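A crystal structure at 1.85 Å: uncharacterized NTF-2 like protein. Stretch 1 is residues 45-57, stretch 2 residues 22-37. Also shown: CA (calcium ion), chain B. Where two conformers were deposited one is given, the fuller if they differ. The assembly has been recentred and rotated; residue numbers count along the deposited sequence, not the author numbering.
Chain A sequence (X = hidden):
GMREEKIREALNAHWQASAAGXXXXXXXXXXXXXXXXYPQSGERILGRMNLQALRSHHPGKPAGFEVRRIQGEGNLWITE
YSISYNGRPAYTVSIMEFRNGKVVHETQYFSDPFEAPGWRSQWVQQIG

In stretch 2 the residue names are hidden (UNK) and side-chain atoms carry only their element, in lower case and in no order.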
# COMPACT_ATOMS: atom_id res chain seq x y z
N ILE A 45 -6.30 -14.66 -6.35
CA ILE A 45 -6.51 -15.96 -5.71
C ILE A 45 -7.88 -15.95 -5.09
O ILE A 45 -8.22 -15.01 -4.39
CB ILE A 45 -5.42 -16.23 -4.63
CG1 ILE A 45 -4.04 -16.30 -5.28
CG2 ILE A 45 -5.72 -17.53 -3.84
CD1 ILE A 45 -2.88 -16.21 -4.32
N LEU A 46 -8.66 -16.99 -5.36
CA LEU A 46 -10.03 -17.08 -4.86
C LEU A 46 -10.17 -18.18 -3.81
O LEU A 46 -9.94 -19.35 -4.09
CB LEU A 46 -11.00 -17.32 -6.04
CG LEU A 46 -10.98 -16.25 -7.15
CD1 LEU A 46 -11.08 -16.85 -8.55
CD2 LEU A 46 -12.04 -15.18 -6.96
N GLY A 47 -10.54 -17.77 -2.61
CA GLY A 47 -10.78 -18.68 -1.50
C GLY A 47 -9.67 -18.86 -0.51
O GLY A 47 -8.50 -18.96 -0.84
N ARG A 48 -10.09 -18.90 0.74
CA ARG A 48 -9.20 -19.10 1.88
C ARG A 48 -8.36 -20.38 1.73
O ARG A 48 -7.17 -20.39 2.02
CB ARG A 48 -10.06 -19.16 3.14
CG ARG A 48 -9.29 -19.31 4.43
CD ARG A 48 -10.21 -19.21 5.63
NE ARG A 48 -11.46 -19.94 5.46
CZ ARG A 48 -12.48 -19.88 6.31
NH1 ARG A 48 -12.39 -19.10 7.37
NH2 ARG A 48 -13.58 -20.59 6.08
N MSE A 49 -8.99 -21.43 1.23
CA MSE A 49 -8.33 -22.73 1.14
C MSE A 49 -7.18 -22.64 0.16
O MSE A 49 -6.07 -23.09 0.44
CB MSE A 49 -9.32 -23.81 0.67
CG MSE A 49 -8.66 -25.14 0.40
SE MSE A 49 -9.92 -26.43 -0.32
CE MSE A 49 -9.94 -25.77 -2.16
N ASN A 50 -7.47 -22.04 -0.98
CA ASN A 50 -6.51 -21.91 -2.09
C ASN A 50 -5.38 -21.00 -1.66
O ASN A 50 -4.21 -21.27 -1.92
CB ASN A 50 -7.14 -21.39 -3.40
CG ASN A 50 -7.76 -22.51 -4.23
OD1 ASN A 50 -7.65 -23.69 -3.89
ND2 ASN A 50 -8.39 -22.14 -5.33
N LEU A 51 -5.75 -19.93 -0.95
CA LEU A 51 -4.77 -18.93 -0.50
C LEU A 51 -3.76 -19.57 0.45
O LEU A 51 -2.55 -19.40 0.31
CB LEU A 51 -5.48 -17.74 0.19
CG LEU A 51 -4.58 -16.56 0.54
CD1 LEU A 51 -3.89 -15.98 -0.70
CD2 LEU A 51 -5.43 -15.51 1.29
N GLN A 52 -4.27 -20.37 1.36
CA GLN A 52 -3.43 -21.01 2.37
C GLN A 52 -2.49 -22.04 1.73
O GLN A 52 -1.31 -22.14 2.10
CB GLN A 52 -4.26 -21.69 3.44
CG GLN A 52 -3.42 -22.50 4.40
CD GLN A 52 -4.17 -22.91 5.66
OE1 GLN A 52 -5.27 -22.43 5.97
NE2 GLN A 52 -3.56 -23.82 6.40
N ALA A 53 -3.03 -22.80 0.79
CA ALA A 53 -2.28 -23.89 0.17
C ALA A 53 -1.17 -23.30 -0.67
O ALA A 53 -0.02 -23.77 -0.67
CB ALA A 53 -3.19 -24.79 -0.69
N LEU A 54 -1.50 -22.21 -1.35
CA LEU A 54 -0.53 -21.57 -2.25
C LEU A 54 0.59 -20.97 -1.41
O LEU A 54 1.77 -21.17 -1.71
CB LEU A 54 -1.19 -20.53 -3.15
CG LEU A 54 -2.04 -21.09 -4.29
CD1 LEU A 54 -2.82 -19.97 -5.01
CD2 LEU A 54 -1.20 -21.94 -5.29
N ARG A 55 0.23 -20.30 -0.32
CA ARG A 55 1.25 -19.64 0.51
C ARG A 55 2.15 -20.67 1.20
O ARG A 55 3.35 -20.46 1.38
CB ARG A 55 0.62 -18.72 1.56
CG ARG A 55 0.16 -17.37 0.97
CD ARG A 55 -0.70 -16.61 1.96
NE ARG A 55 -1.04 -15.27 1.51
CZ ARG A 55 -1.92 -14.50 2.14
NH1 ARG A 55 -2.52 -14.97 3.21
NH2 ARG A 55 -2.15 -13.27 1.73
N SER A 56 1.54 -21.79 1.54
CA SER A 56 2.20 -22.83 2.36
C SER A 56 3.22 -23.55 1.51
O SER A 56 4.20 -24.12 2.00
CB SER A 56 1.20 -23.84 2.90
OG SER A 56 0.56 -23.32 4.04
N HIS A 57 2.94 -23.50 0.22
CA HIS A 57 3.70 -24.24 -0.78
C HIS A 57 4.94 -23.46 -1.13
O HIS A 57 6.07 -23.96 -1.14
CB HIS A 57 2.86 -24.41 -2.06
CG HIS A 57 3.56 -25.21 -3.12
ND1 HIS A 57 4.13 -24.63 -4.23
CD2 HIS A 57 3.81 -26.53 -3.21
CE1 HIS A 57 4.68 -25.57 -4.98
NE2 HIS A 57 4.50 -26.73 -4.38
N UNK A 22 2.72 -20.50 10.99
CA UNK A 22 1.48 -21.18 11.40
C UNK A 22 0.38 -20.89 10.38
O UNK A 22 -0.43 -20.00 10.56
o UNK A 22 -0.38 -21.54 14.57
o UNK A 22 -0.78 -22.27 12.53
c UNK A 22 1.05 -20.75 12.81
c UNK A 22 -0.11 -21.59 13.34
N UNK A 23 0.34 -21.70 9.33
CA UNK A 23 -0.46 -21.37 8.14
C UNK A 23 -1.94 -21.46 8.45
O UNK A 23 -2.75 -20.73 7.88
c UNK A 23 3.51 -23.13 6.37
c UNK A 23 3.15 -20.93 5.61
c UNK A 23 1.81 -21.02 5.97
c UNK A 23 1.32 -22.17 6.54
c UNK A 23 3.98 -21.98 5.80
c UNK A 23 2.18 -23.23 6.74
c UNK A 23 -0.12 -22.27 6.95
N UNK A 24 -2.28 -22.29 9.43
CA UNK A 24 -3.68 -22.42 9.84
C UNK A 24 -4.09 -21.12 10.50
O UNK A 24 -5.10 -20.51 10.16
o UNK A 24 -3.98 -25.96 10.84
o UNK A 24 -4.22 -24.95 8.89
c UNK A 24 -3.90 -23.59 10.82
c UNK A 24 -4.05 -24.92 10.13
N UNK A 25 -3.28 -20.70 11.46
CA UNK A 25 -3.59 -19.50 12.25
C UNK A 25 -3.59 -18.29 11.33
O UNK A 25 -4.39 -17.37 11.47
c UNK A 25 -2.59 -19.31 13.41
N UNK A 26 -2.70 -18.34 10.36
CA UNK A 26 -2.51 -17.25 9.41
C UNK A 26 -3.74 -17.04 8.55
O UNK A 26 -3.93 -15.97 7.99
c UNK A 26 -0.94 -16.32 7.64
o UNK A 26 0.66 -15.64 6.05
c UNK A 26 -1.29 -17.48 8.53
c UNK A 26 0.24 -16.59 6.74
o UNK A 26 0.76 -17.71 6.76
N UNK A 27 -4.58 -18.07 8.45
CA UNK A 27 -5.71 -17.97 7.53
C UNK A 27 -7.04 -17.95 8.21
O UNK A 27 -8.09 -17.93 7.59
c UNK A 27 -4.43 -18.66 5.51
c UNK A 27 -2.32 -18.60 4.89
c UNK A 27 -5.59 -18.97 6.39
c UNK A 27 -4.33 -17.90 4.39
n UNK A 27 -3.00 -17.89 4.02
n UNK A 27 -3.15 -19.06 5.81
N UNK A 28 -6.98 -17.85 9.53
CA UNK A 28 -8.19 -17.83 10.35
C UNK A 28 -9.01 -16.58 10.09
O UNK A 28 -10.23 -16.55 10.22
c UNK A 28 -7.83 -17.85 11.84
c UNK A 28 -9.06 -17.80 12.71
o UNK A 28 -9.83 -18.77 12.64
o UNK A 28 -9.25 -16.81 13.45
N UNK A 29 -8.29 -15.54 9.73
CA UNK A 29 -8.86 -14.17 9.62
C UNK A 29 -9.74 -13.99 8.38
O UNK A 29 -10.48 -13.01 8.27
c UNK A 29 -7.07 -12.88 8.25
c UNK A 29 -8.35 -11.74 10.17
c UNK A 29 -7.75 -13.06 9.66
c UNK A 29 -7.28 -10.61 10.44
N UNK A 30 -9.67 -14.93 7.44
CA UNK A 30 -10.35 -14.74 6.13
C UNK A 30 -11.74 -15.32 6.08
O UNK A 30 -12.02 -16.37 6.62
c UNK A 30 -5.64 -13.70 4.52
c UNK A 30 -9.57 -15.36 4.93
o UNK A 30 -4.40 -13.11 4.40
c UNK A 30 -8.21 -14.78 4.78
c UNK A 30 -7.09 -15.42 5.36
c UNK A 30 -8.01 -13.60 4.06
c UNK A 30 -6.74 -13.03 3.95
c UNK A 30 -5.82 -14.88 5.22
N UNK A 31 -12.61 -14.61 5.40
CA UNK A 31 -13.83 -15.26 4.92
C UNK A 31 -13.45 -16.44 4.04
O UNK A 31 -12.44 -16.42 3.37
o UNK A 31 -16.16 -15.34 2.57
c UNK A 31 -14.67 -14.29 4.10
c UNK A 31 -16.00 -14.87 3.72
o UNK A 31 -16.91 -14.84 4.56
N UNK A 32 -14.34 -17.42 3.98
CA UNK A 32 -14.09 -18.60 3.14
C UNK A 32 -13.86 -18.24 1.68
O UNK A 32 -13.04 -18.87 0.99
o UNK A 32 -16.82 -17.99 2.64
c UNK A 32 -15.21 -19.64 3.28
o UNK A 32 -17.24 -20.10 2.05
c UNK A 32 -16.51 -19.21 2.61
N UNK A 33 -14.58 -17.23 1.22
CA UNK A 33 -14.53 -16.81 -0.17
C UNK A 33 -13.63 -15.58 -0.39
O UNK A 33 -13.74 -14.89 -1.40
o UNK A 33 -16.51 -18.77 -1.08
c UNK A 33 -16.83 -17.71 -0.55
o UNK A 33 -17.82 -17.58 0.16
c UNK A 33 -15.93 -16.53 -0.70
N UNK A 34 -12.76 -15.33 0.57
CA UNK A 34 -11.81 -14.24 0.48
C UNK A 34 -11.06 -14.32 -0.85
O UNK A 34 -10.70 -15.40 -1.32
c UNK A 34 -10.77 -14.27 1.65
N UNK A 35 -10.81 -13.15 -1.40
CA UNK A 35 -9.93 -12.98 -2.57
C UNK A 35 -8.66 -12.23 -2.18
O UNK A 35 -8.66 -11.35 -1.32
c UNK A 35 -11.70 -10.05 -4.62
c UNK A 35 -11.82 -13.20 -4.22
c UNK A 35 -10.65 -12.30 -3.78
c UNK A 35 -11.17 -10.91 -3.43
N UNK A 36 -7.57 -12.63 -2.83
CA UNK A 36 -6.28 -12.00 -2.64
C UNK A 36 -5.67 -11.69 -3.99
O UNK A 36 -5.45 -12.58 -4.80
c UNK A 36 -5.34 -12.89 -1.83
s UNK A 36 -3.82 -12.02 -1.35
N UNK A 37 -5.41 -10.41 -4.18
CA UNK A 37 -4.87 -9.85 -5.45
C UNK A 37 -3.42 -9.41 -5.31
O UNK A 37 -3.02 -8.79 -4.32
c UNK A 37 -5.67 -8.61 -5.84
c UNK A 37 -7.10 -8.90 -6.22
o UNK A 37 -7.89 -7.91 -6.30
o UNK A 37 -7.45 -10.08 -6.45
CA CA B . -18.80 -19.74 0.59
O HOH W 1 -11.98 -21.52 1.01
O HOH W 2 -17.99 -20.94 -1.25

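Position 22 has two side-chain carbons, the second carrying two oxygens, and lies beyond reach of stretch 1: Asp22, whose OD1 caps the following turn by accepting from the N of residue 25. Position 23 is one carbon and a six-carbon ring, with the CA of Ser56 3.9 Å from the ring centroid and over its face: Phe23. Position 24 again shows two carbons, the second carrying two oxygens, one of which meets Gln52 NE2: Asp24, accepting a hydrogen bond through OD1 at 2.8 Å. Position 25 is a single carbon pointing away, Ala25. At 26 a three-carbon chain ends in two oxygens: Glu26, whose OE2 stays 4.3 Å from Arg55 NH1, an opposite charge nearby, but with no N-H aimed at it.

Position 27 is one carbon and a five-membered ring of three carbons and two nitrogens, packed under the CA of Gln52, which sits 3.6 Å from the ring centroid: His27. Its ND1 donates to Phe23 O at 2.7 Å, a bond within its own stretch. Position 28, two carbons, the second carrying two oxygens, turned away, is Asp28. Position 29 has four carbons, forked at the first with one arm two carbons long, and misses stretch 1: Ile29.

Position 30 is one carbon, then a six-carbon ring bearing one oxygen, covered on one face by Leu51 CD2: Tyr30. Arg55 NH1 donates to its OH at 2.9 Å. Positions 31, 32 and 33 each carry two carbons and two oxygens on the second. The first points away, Asp31, and its OD2 accepts from the N of residue 33 at 2.8 Å. The second, touching Arg48 through CB, is Asp32; the third, pointing away, is Asp33. Asp32 OD2 and Asp33 OD2 bind the calcium ion at 2.2 and 2.4 Å.

Position 34, one carbon, is Ala34. Position 35, four carbons forked at the first, meets Leu46: Ile35, its CG2 3.4 Å from Leu46 CD2. Position 36, one carbon and a sulfur, is Cys36, its CB 3.6 Å from Leu51 CD1. Position 37, two carbons, the second carrying two oxygens, is Asp37, not in contact.

The contact joins two schemes. An antiparallel ladder sets the register: Ile45 N donates to Cys36 O at 2.7 Å, Cys36 N to Ile45 O at 2.9 Å, and Gly47 N to Ala34 O at 2.7 Å. Gly47, whose backbone angles call for glycine, sits at the N-cap, right before the helix, and Arg48 N bonds Asp32 O at 3.0 Å. Beyond it, the helix lays Leu51, Gln52 and Ser56 over three ring faces, while polar bonds from Gln52 and Arg55 add direction to the packing.

Stretch 2, residues 22-37: DFDAEHDIYDDDAICD
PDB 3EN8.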